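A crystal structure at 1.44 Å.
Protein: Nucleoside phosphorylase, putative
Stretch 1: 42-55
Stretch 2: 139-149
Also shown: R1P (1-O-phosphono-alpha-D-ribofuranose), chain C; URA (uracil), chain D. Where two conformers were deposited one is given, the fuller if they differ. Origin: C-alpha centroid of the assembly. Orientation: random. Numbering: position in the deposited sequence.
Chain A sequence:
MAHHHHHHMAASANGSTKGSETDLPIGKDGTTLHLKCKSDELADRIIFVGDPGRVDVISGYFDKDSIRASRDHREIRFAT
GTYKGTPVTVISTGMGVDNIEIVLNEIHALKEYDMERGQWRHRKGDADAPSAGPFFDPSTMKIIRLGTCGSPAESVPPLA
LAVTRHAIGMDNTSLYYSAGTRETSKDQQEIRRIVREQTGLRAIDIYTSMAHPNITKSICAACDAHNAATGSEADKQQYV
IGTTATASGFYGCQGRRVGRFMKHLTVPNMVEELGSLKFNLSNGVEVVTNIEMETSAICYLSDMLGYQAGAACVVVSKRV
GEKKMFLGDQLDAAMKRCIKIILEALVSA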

# COMPACT_ATOMS: atom_id res chain seq x y z
N LEU A 42 23.67 3.44 -0.40
CA LEU A 42 22.61 4.04 0.39
C LEU A 42 23.22 4.94 1.46
O LEU A 42 24.04 4.49 2.25
CB LEU A 42 21.79 2.94 1.05
CG LEU A 42 20.64 3.38 1.96
CD1 LEU A 42 19.63 4.16 1.15
CD2 LEU A 42 20.02 2.13 2.61
N ALA A 43 22.82 6.21 1.49
CA ALA A 43 23.27 7.17 2.51
C ALA A 43 22.56 6.93 3.84
O ALA A 43 21.51 6.31 3.90
CB ALA A 43 23.03 8.61 2.03
N ASP A 44 23.15 7.44 4.92
CA ASP A 44 22.51 7.42 6.25
C ASP A 44 21.33 8.38 6.34
O ASP A 44 20.46 8.22 7.21
CB ASP A 44 23.51 7.81 7.34
CG ASP A 44 24.60 6.79 7.55
OD1 ASP A 44 24.48 5.65 7.08
OD2 ASP A 44 25.60 7.13 8.21
N ARG A 45 21.32 9.37 5.46
CA ARG A 45 20.29 10.39 5.43
C ARG A 45 19.42 10.18 4.19
O ARG A 45 19.92 10.20 3.07
CB ARG A 45 20.91 11.79 5.41
CG ARG A 45 21.52 12.21 6.74
CD ARG A 45 22.07 13.63 6.66
NE ARG A 45 22.60 14.10 7.94
CZ ARG A 45 23.78 13.75 8.44
NH1 ARG A 45 24.16 14.24 9.62
NH2 ARG A 45 24.58 12.91 7.80
N ILE A 46 18.12 10.00 4.42
CA ILE A 46 17.18 9.58 3.39
C ILE A 46 15.92 10.43 3.38
O ILE A 46 15.35 10.72 4.42
CB ILE A 46 16.75 8.10 3.64
CG1 ILE A 46 17.98 7.19 3.62
CG2 ILE A 46 15.71 7.63 2.60
CD1 ILE A 46 17.75 5.73 4.11
N ILE A 47 15.51 10.84 2.18
CA ILE A 47 14.19 11.42 1.98
C ILE A 47 13.29 10.39 1.31
O ILE A 47 13.68 9.83 0.31
CB ILE A 47 14.24 12.66 1.09
CG1 ILE A 47 15.09 13.73 1.73
CG2 ILE A 47 12.82 13.19 0.88
CD1 ILE A 47 15.28 14.95 0.86
N PHE A 48 12.12 10.15 1.90
CA PHE A 48 11.08 9.32 1.30
C PHE A 48 10.09 10.22 0.57
O PHE A 48 9.65 11.25 1.09
CB PHE A 48 10.28 8.57 2.35
CG PHE A 48 10.92 7.34 2.92
CD1 PHE A 48 11.99 6.68 2.33
CD2 PHE A 48 10.36 6.79 4.05
CE1 PHE A 48 12.50 5.53 2.90
CE2 PHE A 48 10.86 5.64 4.62
CZ PHE A 48 11.93 5.01 4.04
N VAL A 49 9.72 9.82 -0.63
CA VAL A 49 8.61 10.44 -1.34
C VAL A 49 7.67 9.34 -1.79
O VAL A 49 8.10 8.24 -2.01
CB VAL A 49 9.09 11.24 -2.57
CG1 VAL A 49 9.96 12.41 -2.11
CG2 VAL A 49 9.85 10.34 -3.57
N GLY A 50 6.38 9.61 -1.91
CA GLY A 50 5.49 8.55 -2.36
C GLY A 50 5.56 8.37 -3.87
O GLY A 50 5.60 7.24 -4.38
N ASP A 51 5.54 9.48 -4.58
CA ASP A 51 5.44 9.52 -6.02
C ASP A 51 6.82 9.32 -6.66
O ASP A 51 7.73 10.12 -6.41
CB ASP A 51 4.88 10.88 -6.42
CG ASP A 51 4.64 11.03 -7.91
OD1 ASP A 51 4.99 10.13 -8.71
OD2 ASP A 51 4.12 12.09 -8.31
N PRO A 52 7.01 8.24 -7.44
CA PRO A 52 8.30 8.06 -8.11
C PRO A 52 8.73 9.26 -8.95
O PRO A 52 9.92 9.51 -9.07
CB PRO A 52 8.09 6.81 -8.99
CG PRO A 52 6.65 6.55 -9.00
CD PRO A 52 6.09 7.12 -7.74
N GLY A 53 7.78 9.99 -9.51
CA GLY A 53 8.11 11.20 -10.28
C GLY A 53 8.87 12.25 -9.48
O GLY A 53 9.64 13.04 -10.05
N ARG A 54 8.69 12.28 -8.16
CA ARG A 54 9.31 13.32 -7.33
C ARG A 54 10.81 13.08 -7.11
O ARG A 54 11.53 13.97 -6.64
CB ARG A 54 8.59 13.43 -5.98
CG ARG A 54 8.87 14.74 -5.22
CD ARG A 54 7.96 14.93 -3.98
NE ARG A 54 6.55 14.75 -4.31
CZ ARG A 54 5.68 13.99 -3.63
NH1 ARG A 54 6.03 13.35 -2.52
NH2 ARG A 54 4.44 13.88 -4.08
N VAL A 55 11.29 11.88 -7.42
CA VAL A 55 12.68 11.52 -7.20
C VAL A 55 13.60 12.41 -8.06
O VAL A 55 14.59 12.94 -7.57
CB VAL A 55 12.94 10.03 -7.52
CG1 VAL A 55 14.43 9.73 -7.61
CG2 VAL A 55 12.28 9.13 -6.45
N SER A 139 21.21 5.79 15.60
CA SER A 139 20.87 7.20 15.60
C SER A 139 21.48 7.96 14.43
O SER A 139 21.11 9.11 14.18
CB SER A 139 21.25 7.85 16.93
OG SER A 139 22.65 7.94 17.05
N THR A 140 22.42 7.32 13.73
CA THR A 140 23.02 7.91 12.52
C THR A 140 22.03 7.95 11.36
O THR A 140 22.22 8.72 10.42
CB THR A 140 24.31 7.16 12.09
OG1 THR A 140 24.00 5.81 11.69
CG2 THR A 140 25.34 7.16 13.23
N MET A 141 20.98 7.13 11.41
CA MET A 141 19.99 7.11 10.36
C MET A 141 18.99 8.24 10.58
O MET A 141 18.39 8.34 11.65
CB MET A 141 19.26 5.77 10.34
CG MET A 141 20.18 4.57 10.08
SD MET A 141 21.02 4.67 8.47
CE MET A 141 19.62 4.85 7.35
N LYS A 142 18.82 9.06 9.54
CA LYS A 142 17.87 10.16 9.55
C LYS A 142 16.97 9.99 8.31
O LYS A 142 17.46 9.99 7.19
CB LYS A 142 18.58 11.51 9.43
CG LYS A 142 19.90 11.65 10.17
CD LYS A 142 19.73 11.68 11.65
CE LYS A 142 21.07 12.03 12.31
NZ LYS A 142 20.92 12.14 13.78
N ILE A 143 15.66 9.84 8.53
CA ILE A 143 14.72 9.56 7.45
C ILE A 143 13.56 10.55 7.51
O ILE A 143 12.87 10.63 8.53
CB ILE A 143 14.18 8.12 7.57
CG1 ILE A 143 15.35 7.14 7.62
CG2 ILE A 143 13.19 7.79 6.42
CD1 ILE A 143 14.95 5.67 7.83
N ILE A 144 13.36 11.32 6.45
CA ILE A 144 12.26 12.27 6.40
C ILE A 144 11.40 12.06 5.17
O ILE A 144 11.87 12.07 4.06
CB ILE A 144 12.77 13.74 6.42
CG1 ILE A 144 13.70 13.95 7.61
CG2 ILE A 144 11.56 14.75 6.47
CD1 ILE A 144 14.34 15.33 7.66
N ARG A 145 10.11 11.89 5.41
CA ARG A 145 9.12 11.85 4.34
C ARG A 145 8.77 13.26 3.93
O ARG A 145 8.49 14.10 4.77
CB ARG A 145 7.87 11.12 4.81
CG ARG A 145 6.66 11.35 3.93
CD ARG A 145 5.56 10.35 4.21
NE ARG A 145 4.25 10.83 3.74
CZ ARG A 145 3.92 11.03 2.46
NH1 ARG A 145 2.72 11.49 2.18
NH2 ARG A 145 4.78 10.76 1.47
N LEU A 146 8.82 13.53 2.63
CA LEU A 146 8.30 14.77 2.05
C LEU A 146 7.17 14.36 1.11
O LEU A 146 7.41 13.77 0.06
CB LEU A 146 9.38 15.57 1.30
CG LEU A 146 8.87 16.80 0.52
CD1 LEU A 146 8.01 17.76 1.38
CD2 LEU A 146 10.02 17.55 -0.12
N GLY A 147 5.94 14.64 1.53
CA GLY A 147 4.79 14.13 0.85
C GLY A 147 3.72 15.15 0.54
O GLY A 147 3.96 16.36 0.59
N THR A 148 2.56 14.65 0.16
CA THR A 148 1.36 15.47 0.01
C THR A 148 0.33 14.93 0.97
O THR A 148 0.44 13.80 1.42
CB THR A 148 0.81 15.46 -1.43
OG1 THR A 148 0.44 14.12 -1.82
CG2 THR A 148 1.84 16.06 -2.41
N CYS A 149 -0.66 15.74 1.30
CA CYS A 149 -1.65 15.28 2.28
C CYS A 149 -2.94 16.06 2.21
O CYS A 149 -3.05 17.08 1.49
CB CYS A 149 -1.06 15.41 3.68
SG CYS A 149 -0.81 17.16 4.17
C5 R1P C . -2.11 9.51 -2.33
O5 R1P C . -2.48 10.39 -3.41
C4 R1P C . -0.62 9.63 -2.04
O4 R1P C . -0.22 11.00 -1.88
C1 R1P C . 0.35 11.20 -0.58
C2 R1P C . -0.24 10.05 0.26
O2 R1P C . 0.41 9.76 1.52
C3 R1P C . -0.24 8.91 -0.76
O3 R1P C . 1.07 8.33 -0.93
O1 R1P C . 1.82 11.26 -0.59
P R1P C . 2.82 11.30 -1.85
O1P R1P C . 2.54 9.91 -2.45
O2P R1P C . 4.20 11.43 -1.22
O3P R1P C . 2.43 12.40 -2.78
N1 URA D . -2.95 12.50 0.11
C2 URA D . -3.79 11.81 0.92
O2 URA D . -3.48 10.66 1.37
N3 URA D . -4.96 12.32 1.25
C4 URA D . -5.35 13.53 0.80
O4 URA D . -6.46 13.96 1.15
C5 URA D . -4.52 14.24 -0.05
C6 URA D . -3.30 13.69 -0.38
O HOH W 1 24.86 4.30 9.42

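Two neighbouring parallel β-strands, 45-49 and 142-149, are zipped together by backbone hydrogen bonds and lead, from the last bridged pair onward, to a shared phosphate site. The strand axes approach to 4.5 Å with 25° between their N-to-C directions, and the register pairs Arg-45 with Lys-142 through Phe-48 with Arg-145.

Five bonds run alternately between the two stretches: Lys-142 N to Asp-44 O (3.0 Å), Ile-46 N to Lys-142 O (2.8 Å), Ile-144 N to Ile-46 O (2.9 Å), Phe-48 N to Ile-144 O (2.9 Å) and Leu-146 N to Phe-48 O (2.9 Å). Their N-H...O angles of 153-168° indicate well-directed bonds. The same carbonyls also receive CA-H...O contacts, as from Ile-47 CA to Ile-144 O at 3.2 Å.

Side chains alternate between the sheet faces. Ile-46, Phe-48, Ile-143 and Arg-145 share one; there Ile-143 CG2 lies 3.8 Å from the centroid of the Phe-48 ring atoms and only 17° off the ring normal, a CH-pi contact over the face. Ile-46 CD1 extends the apolar packing to Met-141 CE (3.8 Å). Before the strands, water 1 bridges the stretches, donating to Asp-44 OD1 (2.7 Å) and Thr-140 OG1 (2.9 Å).

At the other end, both stretches bind the phosphate of R1P. Gly-50 N (2.9 Å), Arg-54 NH1 (3.0 Å) and Arg-145 NH2 (2.8 Å) all donate to R1P O2P, while Arg-54 NH2 and Thr-148 OG1 each reach R1P O3P at 2.8 Å. Arg-54 NH1 also makes a weak bond to Leu-146 O (3.0 Å, 122°), whereas its angle to R1P O2P is 170°. A CB on Gly-50 would fall 1.9 Å from R1P O1P, so the absent side chain leaves room for the ligand.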